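Long-range contacts in putative marr-family transcriptional repressor (Streptomyces coelicolor, PDB 3ZPL), which probably acts as a MarR-family DNA-binding transcription factor, and contacts phosphates of its bound DNA at several separate points: residues D42-Q47 with D135-A140; A52-V57 with A94-N99; R70-M75 with G113-L118. All coordinates share one frame; numbering follows the deposited sequence.

Interaction 1. Residues D42-Q47 with D135-A140; sequences DHLDRQ and DAVRQA. With nucleotides of chain C.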
loop_
_atom_site.group_PDB
_atom_site.type_symbol
_atom_site.label_atom_id
_atom_site.label_comp_id
_atom_site.label_asym_id
_atom_site.label_seq_id
_atom_site.Cartn_x
_atom_site.Cartn_y
_atom_site.Cartn_z
ATOM N N ASP A 42 -7.341 -0.539 0.206
ATOM C CA ASP A 42 -8.525 -1.331 -0.079
ATOM C C ASP A 42 -9.767 -0.450 -0.221
ATOM O O ASP A 42 -10.557 -0.602 -1.149
ATOM C CB ASP A 42 -8.734 -2.356 1.032
ATOM C CG ASP A 42 -9.937 -3.225 0.798
ATOM O OD1 ASP A 42 -11.045 -2.842 1.205
ATOM O OD2 ASP A 42 -9.787 -4.296 0.191
ATOM N N HIS A 43 -9.932 0.465 0.722
ATOM C CA HIS A 43 -11.101 1.309 0.764
ATOM C C HIS A 43 -11.141 2.218 -0.462
ATOM O O HIS A 43 -12.200 2.377 -1.098
ATOM C CB HIS A 43 -11.113 2.121 2.056
ATOM C CG HIS A 43 -12.273 3.052 2.167
ATOM N ND1 HIS A 43 -13.576 2.638 2.001
ATOM C CD2 HIS A 43 -12.326 4.384 2.405
ATOM C CE1 HIS A 43 -14.384 3.675 2.149
ATOM N NE2 HIS A 43 -13.648 4.747 2.389
ATOM N N LEU A 44 -9.987 2.775 -0.811
ATOM C CA LEU A 44 -9.910 3.735 -1.905
ATOM C C LEU A 44 -9.976 3.061 -3.268
ATOM O O LEU A 44 -10.718 3.513 -4.140
ATOM C CB LEU A 44 -8.652 4.593 -1.779
ATOM C CG LEU A 44 -8.599 5.408 -0.480
ATOM C CD1 LEU A 44 -7.443 6.399 -0.509
ATOM C CD2 LEU A 44 -9.909 6.127 -0.222
ATOM N N ASP A 45 -9.224 1.979 -3.451
ATOM C CA ASP A 45 -9.348 1.148 -4.653
ATOM C C ASP A 45 -10.800 0.807 -4.926
ATOM O O ASP A 45 -11.238 0.880 -6.056
ATOM C CB ASP A 45 -8.588 -0.167 -4.525
ATOM C CG ASP A 45 -7.116 -0.064 -4.922
ATOM O OD1 ASP A 45 -6.668 1.000 -5.408
ATOM O OD2 ASP A 45 -6.414 -1.095 -4.750
ATOM N N ARG A 46 -11.538 0.405 -3.903
ATOM C CA ARG A 46 -12.923 -0.006 -4.109
ATOM C C ARG A 46 -13.821 1.167 -4.461
ATOM O O ARG A 46 -14.681 1.069 -5.321
ATOM C CB ARG A 46 -13.470 -0.698 -2.860
ATOM C CG ARG A 46 -12.906 -2.088 -2.656
ATOM C CD ARG A 46 -13.917 -3.010 -2.020
ATOM N NE ARG A 46 -14.395 -3.958 -3.018
ATOM C CZ ARG A 46 -15.490 -4.687 -2.891
ATOM N NH1 ARG A 46 -16.244 -4.582 -1.801
ATOM N NH2 ARG A 46 -15.840 -5.523 -3.858
ATOM N N GLN A 47 -13.660 2.256 -3.722
ATOM C CA GLN A 47 -14.399 3.469 -3.980
ATOM C C GLN A 47 -14.177 3.904 -5.437
ATOM O O GLN A 47 -15.126 4.243 -6.143
ATOM C CB GLN A 47 -13.953 4.553 -2.993
ATOM C CG GLN A 47 -14.708 5.865 -3.105
ATOM C CD GLN A 47 -13.997 6.858 -3.995
ATOM O OE1 GLN A 47 -12.788 7.056 -3.866
ATOM N NE2 GLN A 47 -14.738 7.476 -4.917
ATOM N N ASP A 135 -14.116 13.134 -0.663
ATOM C CA ASP A 135 -14.889 12.727 0.519
ATOM C C ASP A 135 -14.264 11.506 1.178
ATOM O O ASP A 135 -13.916 11.536 2.352
ATOM C CB ASP A 135 -16.343 12.360 0.155
ATOM C CG ASP A 135 -17.334 13.533 0.287
ATOM O OD1 ASP A 135 -17.051 14.612 0.900
ATOM O OD2 ASP A 135 -18.454 13.327 -0.228
ATOM N N ALA A 136 -14.137 10.429 0.400
ATOM C CA ALA A 136 -13.601 9.162 0.907
ATOM C C ALA A 136 -12.241 9.337 1.599
ATOM O O ALA A 136 -11.987 8.729 2.636
ATOM C CB ALA A 136 -13.496 8.138 -0.219
ATOM N N VAL A 137 -11.388 10.182 1.026
ATOM C CA VAL A 137 -10.090 10.499 1.627
ATOM C C VAL A 137 -10.232 11.384 2.871
ATOM O O VAL A 137 -9.436 11.274 3.804
ATOM C CB VAL A 137 -9.148 11.155 0.599
ATOM C CG1 VAL A 137 -7.890 11.690 1.273
ATOM C CG2 VAL A 137 -8.782 10.145 -0.480
ATOM N N ARG A 138 -11.224 12.270 2.879
ATOM C CA ARG A 138 -11.530 13.051 4.080
ATOM C C ARG A 138 -11.981 12.131 5.207
ATOM O O ARG A 138 -11.385 12.125 6.278
ATOM C CB ARG A 138 -12.631 14.088 3.812
ATOM C CG ARG A 138 -12.124 15.404 3.214
ATOM C CD ARG A 138 -12.934 16.679 3.464
ATOM N NE ARG A 138 -12.171 17.839 2.977
ATOM C CZ ARG A 138 -11.104 18.370 3.592
ATOM N NH1 ARG A 138 -10.637 17.862 4.730
ATOM N NH2 ARG A 138 -10.483 19.426 3.062
ATOM N N GLN A 139 -13.036 11.363 4.938
ATOM C CA GLN A 139 -13.724 10.569 5.959
ATOM C C GLN A 139 -12.790 9.546 6.577
ATOM O O GLN A 139 -12.828 9.321 7.772
ATOM C CB GLN A 139 -14.969 9.865 5.409
ATOM N N ALA A 140 -11.936 8.942 5.768
ATOM C CA ALA A 140 -10.988 7.947 6.250
ATOM C C ALA A 140 -9.838 8.547 7.048
ATOM O O ALA A 140 -9.317 7.910 7.958
ATOM C CB ALA A 140 -10.436 7.169 5.085
ATOM P P DC C 15 -12.748 -5.510 -6.360
ATOM O OP1 DC C 15 -12.989 -4.084 -6.714
ATOM O OP2 DC C 15 -12.771 -5.929 -4.936
ATOM O "O5'" DC C 15 -13.767 -6.465 -7.130
ATOM C "C5'" DC C 15 -13.788 -6.512 -8.569
ATOM C "C4'" DC C 15 -14.544 -7.738 -9.021
ATOM O "O4'" DC C 15 -13.728 -8.910 -8.818
ATOM C "C3'" DC C 15 -15.845 -7.993 -8.259
ATOM O "O3'" DC C 15 -16.955 -7.786 -9.133
ATOM C "C2'" DC C 15 -15.745 -9.438 -7.801
ATOM C "C1'" DC C 15 -14.575 -10.000 -8.576
ATOM N N1 DC C 15 -13.798 -11.002 -7.854
ATOM C C2 DC C 15 -13.534 -12.229 -8.469
ATOM O O2 DC C 15 -13.985 -12.442 -9.604
ATOM N N3 DC C 15 -12.819 -13.161 -7.801
ATOM C C4 DC C 15 -12.347 -12.892 -6.582
ATOM N N4 DC C 15 -11.627 -13.832 -5.970
ATOM C C5 DC C 15 -12.590 -11.645 -5.937
ATOM C C6 DC C 15 -13.312 -10.737 -6.603
#
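Leu44 and Gln47 meet Ala136 and Val137 in a sparse, mainly apolar helix-helix contact that joins helix 24-52 to helix 120-142 beside the interface with the second subunit. The two segments run nearly antiparallel, their axes 10.5 Å apart at 158°, and no hydrogen bond links them. It is a worked example of one small residue serving several larger ones: the methyl group of Ala136 receives three side chains of the facing helix. Gln47 CG lies 3.9 Å from Ala136 CB, placed there by a first torsion that sets CG anti to the backbone N (chi1 -177°). Leu44 CD2 reaches Ala136 CB at 4.1 Å, and His43 NE2 comes to within 4.3 Å of it. Farther along, the side chains of Leu44 and Val137 cross at about a right angle, Leu44 CD1 touching Val137 CG2 at 4.0 Å. Trp30 of the second subunit packs on both, and Gln47 OE1 is hydrogen-bonded to His133.

Arg46 turns to the DNA instead. Arg46 NE lies 3.2 Å from OP2 of DC15 of chain C and Arg46 NH2 3.3 Å from that oxygen, two weak hydrogen bonds with the phosphorus in the guanidinium plane, while NH1 forms a salt bridge with Asp172 of the second subunit. An alanine here would probably cost that phosphate oxygen these two weak donors and leave Asp172 of the second subunit without this charged mate. Mainly apolar packing, without a hydrogen bond, thus joins the two helices, while the one arginine turned from it carries charge to the DNA and to an aspartate of the second subunit.

Interaction 2. Residues A52-V57 with A94-N99; sequences AGMPHV and ARLEKN. With nucleotides of chain D.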
loop_
_atom_site.group_PDB
_atom_site.type_symbol
_atom_site.label_atom_id
_atom_site.label_comp_id
_atom_site.label_asym_id
_atom_site.label_seq_id
_atom_site.Cartn_x
_atom_site.Cartn_y
_atom_site.Cartn_z
ATOM N N ALA A 52 -15.708 5.123 -10.488
ATOM C CA ALA A 52 -14.912 5.653 -11.615
ATOM C C ALA A 52 -14.295 4.597 -12.554
ATOM O O ALA A 52 -13.667 4.942 -13.541
ATOM C CB ALA A 52 -13.816 6.552 -11.064
ATOM N N GLY A 53 -14.442 3.318 -12.230
ATOM C CA GLY A 53 -13.997 2.249 -13.113
ATOM C C GLY A 53 -12.500 2.044 -13.213
ATOM O O GLY A 53 -12.039 1.483 -14.188
ATOM N N MET A 54 -11.735 2.449 -12.199
ATOM C CA MET A 54 -10.281 2.223 -12.195
ATOM C C MET A 54 -9.699 2.237 -10.794
ATOM O O MET A 54 -10.291 2.824 -9.888
ATOM C CB MET A 54 -9.596 3.283 -13.023
ATOM C CG MET A 54 -9.479 4.624 -12.343
ATOM S SD MET A 54 -8.891 5.808 -13.552
ATOM C CE MET A 54 -9.848 7.252 -13.082
ATOM N N PRO A 55 -8.523 1.605 -10.609
ATOM C CA PRO A 55 -7.889 1.520 -9.300
ATOM C C PRO A 55 -7.211 2.803 -8.892
ATOM O O PRO A 55 -7.101 3.712 -9.681
ATOM C CB PRO A 55 -6.862 0.421 -9.488
ATOM C CG PRO A 55 -6.469 0.554 -10.913
ATOM C CD PRO A 55 -7.734 0.907 -11.633
ATOM N N HIS A 56 -6.780 2.890 -7.641
ATOM C CA HIS A 56 -6.264 4.154 -7.104
ATOM C C HIS A 56 -5.037 4.649 -7.843
ATOM O O HIS A 56 -4.898 5.840 -8.068
ATOM C CB HIS A 56 -5.965 4.048 -5.610
ATOM C CG HIS A 56 -5.601 5.359 -4.976
ATOM N ND1 HIS A 56 -4.674 5.463 -3.961
ATOM C CD2 HIS A 56 -6.050 6.618 -5.197
ATOM C CE1 HIS A 56 -4.577 6.725 -3.574
ATOM N NE2 HIS A 56 -5.401 7.447 -4.308
ATOM N N VAL A 57 -4.146 3.745 -8.221
ATOM C CA VAL A 57 -2.882 4.168 -8.816
ATOM C C VAL A 57 -3.122 4.834 -10.164
ATOM O O VAL A 57 -2.542 5.886 -10.451
ATOM C CB VAL A 57 -1.906 2.995 -9.017
ATOM C CG1 VAL A 57 -0.534 3.526 -9.406
ATOM C CG2 VAL A 57 -1.821 2.147 -7.753
ATOM N N ALA A 94 -1.505 1.654 -21.542
ATOM C CA ALA A 94 -2.172 0.875 -22.588
ATOM C C ALA A 94 -3.627 0.703 -22.228
ATOM O O ALA A 94 -4.520 0.811 -23.086
ATOM C CB ALA A 94 -1.526 -0.485 -22.756
ATOM N N ARG A 95 -3.872 0.475 -20.944
ATOM C CA ARG A 95 -5.211 0.207 -20.445
ATOM C C ARG A 95 -6.054 1.500 -20.447
ATOM O O ARG A 95 -7.231 1.464 -20.799
ATOM C CB ARG A 95 -5.133 -0.419 -19.039
ATOM C CG ARG A 95 -6.431 -0.992 -18.485
ATOM C CD ARG A 95 -7.257 0.071 -17.747
ATOM N NE ARG A 95 -8.048 -0.447 -16.615
ATOM C CZ ARG A 95 -9.001 0.243 -15.980
ATOM N NH1 ARG A 95 -9.324 1.479 -16.362
ATOM N NH2 ARG A 95 -9.666 -0.310 -14.969
ATOM N N LEU A 96 -5.438 2.620 -20.057
ATOM C CA LEU A 96 -6.124 3.912 -20.030
ATOM C C LEU A 96 -6.387 4.456 -21.439
ATOM O O LEU A 96 -7.418 5.099 -21.696
ATOM C CB LEU A 96 -5.319 4.917 -19.216
ATOM C CG LEU A 96 -5.099 4.579 -17.731
ATOM C CD1 LEU A 96 -4.075 5.518 -17.112
ATOM C CD2 LEU A 96 -6.397 4.646 -16.955
ATOM N N GLU A 97 -5.440 4.213 -22.343
ATOM C CA GLU A 97 -5.595 4.558 -23.739
ATOM C C GLU A 97 -6.751 3.783 -24.333
ATOM O O GLU A 97 -7.577 4.356 -25.062
ATOM C CB GLU A 97 -4.296 4.251 -24.495
ATOM C CG GLU A 97 -4.242 4.787 -25.915
ATOM C CD GLU A 97 -2.848 4.696 -26.509
ATOM O OE1 GLU A 97 -2.223 3.620 -26.387
ATOM O OE2 GLU A 97 -2.379 5.698 -27.109
ATOM N N LYS A 98 -6.818 2.486 -24.028
ATOM C CA LYS A 98 -7.928 1.642 -24.500
ATOM C C LYS A 98 -9.274 2.224 -24.120
ATOM O O LYS A 98 -10.109 2.423 -24.989
ATOM C CB LYS A 98 -7.790 0.190 -24.028
ATOM C CG LYS A 98 -6.856 -0.595 -24.937
ATOM C CD LYS A 98 -6.899 -2.086 -24.640
ATOM C CE LYS A 98 -5.902 -2.870 -25.502
ATOM N NZ LYS A 98 -4.527 -2.289 -25.451
ATOM N N ASN A 99 -9.483 2.563 -22.851
ATOM C CA ASN A 99 -10.758 3.158 -22.501
ATOM C C ASN A 99 -10.889 4.658 -22.813
ATOM O O ASN A 99 -11.911 5.262 -22.526
ATOM C CB ASN A 99 -11.280 2.773 -21.083
ATOM C CG ASN A 99 -10.218 2.730 -20.029
ATOM O OD1 ASN A 99 -10.009 1.698 -19.395
ATOM N ND2 ASN A 99 -9.538 3.839 -19.828
ATOM P P DT D 12 -7.097 -3.424 -14.702
ATOM O OP1 DT D 12 -7.746 -2.195 -14.152
ATOM O OP2 DT D 12 -6.742 -3.557 -16.143
ATOM O "O5'" DT D 12 -5.730 -3.708 -13.937
ATOM C "C5'" DT D 12 -5.718 -3.743 -12.515
ATOM C "C4'" DT D 12 -4.395 -4.294 -12.057
ATOM O "O4'" DT D 12 -4.219 -5.635 -12.560
ATOM C "C3'" DT D 12 -3.178 -3.498 -12.535
ATOM O "O3'" DT D 12 -2.615 -2.933 -11.353
ATOM C "C2'" DT D 12 -2.315 -4.524 -13.254
ATOM C "C1'" DT D 12 -2.837 -5.846 -12.735
ATOM N N1 DT D 12 -2.665 -7.001 -13.641
ATOM C C2 DT D 12 -1.908 -8.072 -13.212
ATOM O O2 DT D 12 -1.380 -8.118 -12.114
ATOM N N3 DT D 12 -1.797 -9.095 -14.122
ATOM C C4 DT D 12 -2.355 -9.152 -15.384
ATOM O O4 DT D 12 -2.196 -10.151 -16.078
ATOM C C5 DT D 12 -3.134 -7.993 -15.768
ATOM C C7 DT D 12 -3.769 -7.959 -17.121
ATOM C C6 DT D 12 -3.240 -6.986 -14.893
#
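One guanidinium, that of Arg95, reaches across to the main-chain oxygen of Gly53 and at the same time holds a DNA phosphate, so that protein and nucleic acid share a single flat group. Arg95 NH2 donates to Gly53 O at 3.1 Å in a fairly straight bond (160°), and the oxygen sits only 9° out of the guanidinium plane. Arg95 NH1 adds a weak bond to Gly53 O at 3.5 Å. On the DNA side Arg95 NH2 also donates to OP1 of DT12 of chain D at 2.8 Å. Arg95 NE makes two weak bonds to this nucleotide, one to OP1 at 3.0 Å and a longer one to OP2. With every nitrogen of the group engaged by one oxygen or another, its rotation is probably restrained, chiefly by the two NH2 bonds. CG stands anti to the backbone N (chi1 -169°), and further bends at chi2 and chi3 turn the chain on toward the phosphate and the carbonyl.

The carbonyl is offered by a turn. Gly53 is the first residue to leave helical geometry after helix 24-52, with a positive phi that favours glycine, and Pro55 occupies the N-cap of the next helix. Between them, Met54 CB lies 3.8 Å from Arg95 NH1. Pro55 meets Arg95 tip to tip, Pro55 CD lying 4.0 Å from Arg95 NH2. Apolar packing is slight, with Met54 SD 4.4 Å from Leu96 CD2.

The contact therefore ties the turn between helices 24-52 and 56-66 to the end of helix 86-98, which holds the recognition-helix position of the winged-helix motif. Tyr58 of helix 56-66 touches both Arg95 and Leu96, Met54 packs on Tyr59 and Leu62 of that helix, and Glu97 forms a salt bridge with Arg104 of strand 102-106.

Interaction 3. Residues R70-M75 with G113-L118; sequences RRRLRM and GQFAIL. With nucleotides of chain C.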
loop_
_atom_site.group_PDB
_atom_site.type_symbol
_atom_site.label_atom_id
_atom_site.label_comp_id
_atom_site.label_asym_id
_atom_site.label_seq_id
_atom_site.Cartn_x
_atom_site.Cartn_y
_atom_site.Cartn_z
ATOM N N ARG A 70 -0.064 21.607 -20.375
ATOM C CA ARG A 70 -0.639 20.966 -21.568
ATOM C C ARG A 70 -1.196 19.557 -21.308
ATOM O O ARG A 70 -1.347 18.758 -22.236
ATOM C CB ARG A 70 0.382 20.971 -22.707
ATOM C CG ARG A 70 0.789 22.368 -23.163
ATOM C CD ARG A 70 1.769 22.288 -24.313
ATOM N NE ARG A 70 1.154 21.655 -25.474
ATOM C CZ ARG A 70 1.816 21.246 -26.554
ATOM N NH1 ARG A 70 3.137 21.396 -26.645
ATOM N NH2 ARG A 70 1.146 20.679 -27.556
ATOM N N ARG A 71 -1.528 19.277 -20.045
ATOM C CA ARG A 71 -2.123 18.002 -19.620
ATOM C C ARG A 71 -1.326 16.781 -20.058
ATOM O O ARG A 71 -1.877 15.713 -20.320
ATOM C CB ARG A 71 -3.579 17.925 -20.093
ATOM C CG ARG A 71 -4.554 18.561 -19.123
ATOM C CD ARG A 71 -5.859 18.831 -19.848
ATOM N NE ARG A 71 -6.926 19.554 -19.143
ATOM C CZ ARG A 71 -8.138 19.726 -19.664
ATOM N NH1 ARG A 71 -8.414 19.235 -20.870
ATOM N NH2 ARG A 71 -9.072 20.382 -18.988
ATOM N N ARG A 72 -0.012 16.948 -20.130
ATOM C CA ARG A 72 0.861 15.904 -20.636
ATOM C C ARG A 72 2.110 15.809 -19.802
ATOM O O ARG A 72 2.483 16.746 -19.109
ATOM C CB ARG A 72 1.218 16.166 -22.104
ATOM C CG ARG A 72 2.224 17.298 -22.318
ATOM C CD ARG A 72 2.289 17.696 -23.781
ATOM N NE ARG A 72 0.950 17.970 -24.264
ATOM C CZ ARG A 72 0.536 17.788 -25.521
ATOM N NH1 ARG A 72 1.371 17.330 -26.459
ATOM N NH2 ARG A 72 -0.726 18.075 -25.846
ATOM N N LEU A 73 2.788 14.678 -19.934
ATOM C CA LEU A 73 3.990 14.390 -19.179
ATOM C C LEU A 73 4.677 13.215 -19.871
ATOM O O LEU A 73 4.014 12.295 -20.348
ATOM C CB LEU A 73 3.584 13.997 -17.757
ATOM C CG LEU A 73 4.296 14.616 -16.550
ATOM C CD1 LEU A 73 4.413 16.131 -16.639
ATOM C CD2 LEU A 73 3.552 14.223 -15.286
ATOM N N ARG A 74 5.999 13.231 -19.941
ATOM C CA ARG A 74 6.718 12.102 -20.538
ATOM C C ARG A 74 6.685 10.917 -19.607
ATOM O O ARG A 74 6.667 11.087 -18.399
ATOM C CB ARG A 74 8.153 12.487 -20.897
ATOM C CG ARG A 74 8.161 13.232 -22.222
ATOM C CD ARG A 74 9.535 13.767 -22.549
ATOM N NE ARG A 74 10.528 12.710 -22.655
ATOM C CZ ARG A 74 11.422 12.582 -23.631
ATOM N NH1 ARG A 74 11.493 13.458 -24.657
ATOM N NH2 ARG A 74 12.273 11.556 -23.580
ATOM N N MET A 75 6.720 9.721 -20.184
ATOM C CA MET A 75 6.535 8.486 -19.424
ATOM C C MET A 75 7.359 8.403 -18.136
ATOM O O MET A 75 6.803 8.206 -17.053
ATOM C CB MET A 75 6.861 7.280 -20.295
ATOM C CG MET A 75 6.050 7.183 -21.582
ATOM S SD MET A 75 4.269 7.460 -21.358
ATOM C CE MET A 75 3.790 5.874 -20.696
ATOM N N GLY A 113 11.367 9.329 -26.882
ATOM C CA GLY A 113 10.429 9.659 -25.843
ATOM C C GLY A 113 8.988 9.536 -26.278
ATOM O O GLY A 113 8.663 9.577 -27.465
ATOM N N GLN A 114 8.117 9.392 -25.288
ATOM C CA GLN A 114 6.694 9.352 -25.522
ATOM C C GLN A 114 5.987 10.210 -24.486
ATOM O O GLN A 114 6.384 10.249 -23.311
ATOM C CB GLN A 114 6.252 7.910 -25.447
ATOM C CG GLN A 114 4.984 7.586 -26.203
ATOM C CD GLN A 114 5.153 6.698 -27.405
ATOM O OE1 GLN A 114 4.753 7.021 -28.522
ATOM N NE2 GLN A 114 5.665 5.517 -27.147
ATOM N N PHE A 115 4.974 10.943 -24.929
ATOM C CA PHE A 115 4.157 11.737 -24.022
ATOM C C PHE A 115 2.887 10.974 -23.707
ATOM O O PHE A 115 2.344 10.292 -24.570
ATOM C CB PHE A 115 3.790 13.093 -24.643
ATOM C CG PHE A 115 4.842 14.151 -24.470
ATOM C CD1 PHE A 115 5.031 14.768 -23.234
ATOM C CD2 PHE A 115 5.610 14.563 -25.545
ATOM C CE1 PHE A 115 5.981 15.767 -23.076
ATOM C CE2 PHE A 115 6.563 15.559 -25.396
ATOM C CZ PHE A 115 6.754 16.161 -24.161
ATOM N N ALA A 116 2.438 11.086 -22.459
ATOM C CA ALA A 116 1.109 10.637 -22.050
ATOM C C ALA A 116 0.254 11.891 -21.870
ATOM O O ALA A 116 0.588 12.762 -21.086
ATOM C CB ALA A 116 1.192 9.861 -20.748
ATOM N N ILE A 117 -0.816 11.982 -22.640
ATOM C CA ILE A 117 -1.663 13.154 -22.655
ATOM C C ILE A 117 -3.057 12.749 -22.204
ATOM O O ILE A 117 -3.595 11.729 -22.665
ATOM C CB ILE A 117 -1.775 13.741 -24.073
ATOM C CG1 ILE A 117 -0.380 14.038 -24.643
ATOM C CG2 ILE A 117 -2.646 14.994 -24.048
ATOM C CD1 ILE A 117 -0.346 14.262 -26.133
ATOM N N LEU A 118 -3.624 13.533 -21.291
ATOM C CA LEU A 118 -4.981 13.312 -20.808
ATOM C C LEU A 118 -5.996 13.808 -21.826
ATOM O O LEU A 118 -5.966 14.975 -22.192
ATOM C CB LEU A 118 -5.168 14.069 -19.492
ATOM C CG LEU A 118 -6.550 14.079 -18.811
ATOM C CD1 LEU A 118 -6.982 12.666 -18.455
ATOM C CD2 LEU A 118 -6.494 14.954 -17.565
ATOM P P DA C 5 10.065 8.287 -22.237
ATOM O OP1 DA C 5 9.216 9.191 -23.046
ATOM O OP2 DA C 5 10.216 8.515 -20.778
ATOM O "O5'" DA C 5 9.588 6.802 -22.549
ATOM C "C5'" DA C 5 9.477 6.399 -23.916
ATOM C "C4'" DA C 5 9.303 4.903 -24.027
ATOM O "O4'" DA C 5 10.441 4.194 -23.504
ATOM C "C3'" DA C 5 8.111 4.282 -23.297
ATOM O "O3'" DA C 5 6.966 4.253 -24.152
ATOM C "C2'" DA C 5 8.620 2.891 -22.917
ATOM C "C1'" DA C 5 10.025 2.852 -23.512
ATOM N N9 DA C 5 11.007 2.054 -22.786
ATOM C C8 DA C 5 11.615 2.325 -21.587
ATOM N N7 DA C 5 12.421 1.376 -21.177
ATOM C C5 DA C 5 12.340 0.416 -22.176
ATOM C C6 DA C 5 12.944 -0.845 -22.326
ATOM N N6 DA C 5 13.799 -1.365 -21.445
ATOM N N1 DA C 5 12.640 -1.561 -23.432
ATOM C C2 DA C 5 11.773 -1.043 -24.310
ATOM N N3 DA C 5 11.135 0.128 -24.275
ATOM C C4 DA C 5 11.468 0.817 -23.169
ATOM P P DG C 4 16.326 8.621 -20.100
ATOM O OP1 DG C 4 16.118 10.091 -19.967
ATOM O OP2 DG C 4 16.341 7.748 -18.888
ATOM O "O5'" DG C 4 15.226 8.055 -21.099
ATOM C "C5'" DG C 4 14.969 8.709 -22.346
ATOM C "C4'" DG C 4 13.855 7.975 -23.051
ATOM O "O4'" DG C 4 14.336 6.681 -23.466
ATOM C "C3'" DG C 4 12.618 7.728 -22.185
ATOM O "O3'" DG C 4 11.508 8.297 -22.877
ATOM C "C2'" DG C 4 12.578 6.220 -22.003
ATOM C "C1'" DG C 4 13.369 5.696 -23.194
ATOM N N9 DG C 4 14.074 4.438 -22.962
ATOM C C8 DG C 4 14.822 4.109 -21.858
ATOM N N7 DG C 4 15.353 2.920 -21.936
ATOM C C5 DG C 4 14.935 2.435 -23.167
ATOM C C6 DG C 4 15.191 1.190 -23.798
ATOM O O6 DG C 4 15.863 0.237 -23.382
ATOM N N1 DG C 4 14.583 1.116 -25.046
ATOM C C2 DG C 4 13.826 2.109 -25.614
ATOM N N2 DG C 4 13.314 1.839 -26.818
ATOM N N3 DG C 4 13.584 3.278 -25.039
ATOM C C4 DG C 4 14.170 3.372 -23.826
ATOM P P DT C 6 5.630 3.438 -23.720
ATOM O OP1 DT C 6 4.477 4.000 -24.467
ATOM O OP2 DT C 6 5.565 3.383 -22.243
ATOM O "O5'" DT C 6 5.929 1.971 -24.260
ATOM C "C5'" DT C 6 6.216 1.752 -25.640
ATOM C "C4'" DT C 6 6.500 0.288 -25.875
ATOM O "O4'" DT C 6 7.642 -0.146 -25.103
ATOM C "C3'" DT C 6 5.348 -0.645 -25.502
ATOM O "O3'" DT C 6 4.960 -1.326 -26.697
ATOM C "C2'" DT C 6 5.921 -1.536 -24.412
ATOM C "C1'" DT C 6 7.419 -1.463 -24.655
ATOM N N1 DT C 6 8.260 -1.674 -23.459
ATOM C C2 DT C 6 9.040 -2.807 -23.376
ATOM O O2 DT C 6 9.089 -3.651 -24.257
ATOM N N3 DT C 6 9.777 -2.911 -22.221
ATOM C C4 DT C 6 9.800 -2.020 -21.164
ATOM O O4 DT C 6 10.495 -2.255 -20.182
ATOM C C5 DT C 6 8.944 -0.865 -21.312
ATOM C C7 DT C 6 8.901 0.154 -20.218
ATOM C C6 DT C 6 8.232 -0.751 -22.439
#
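Leu73 and Ala116 form a hydrogen-bonded pair in the small antiparallel sheet of the winged-helix motif, where strand 72-74 edges strand 114-118. Ala116 N donates to Leu73 O at 2.9 Å, and Leu73 N returns a bond to Ala116 O at 3.1 Å. The pairing is prolonged at both ends, by Leu118 N to Arg71 O at 3.0 Å and by Met75 N to Gln114 O at 3.2 Å.

Phe115 is sandwiched by two arginine chains. Arg74 CG makes a CH-pi contact over one face, 3.7 Å from the centroid of the Phe115 ring, and Arg72 CD lies over the opposite face, offset toward the rim. The Arg72 guanidinium in turn rests one face on Ile117, whose CD1 is 3.5 Å from Arg72 NH1. Its NE is hydrogen-bonded to Arg70 O, which probably helps to hold that pose. Leu73 and Ala116 instead face helix 75-82, both touching Leu78.

At the DNA end, Gln114 N donates to OP1 of DA5 of chain C, although the short modelled length is doubtful. Gln114 NE2 bonds weakly to OP1 of DT6 of chain C at 3.3 Å. Arginine carbons thus do apolar work against the Phe115 ring, while at the DNA end Gln114 turns its main-chain and side-chain N-H groups to successive phosphates.

Overall arrangement
Each of the three contacts reaches a DNA phosphate, but only the first two touch one another. Interactions 1 and 2, with centres 18 Å apart, meet directly: Asp45 OD1 lies 2.9 Å from His56 N, a probable hydrogen bond that ties helix 24-52 to the start of helix 56-66. Interactions 2 and 3 do not touch, their nearest atoms being about 7 Å apart, but helix 56-66 leads on to strand 72-74, and their segments alternate along the sequence. Interactions 1 and 3 lie on opposite sides of the chain's centre, 27 Å between centres. Interactions 1 and 3 meet phosphates of chain C and interaction 2 one of chain D, so phosphates of both DNA chains are met.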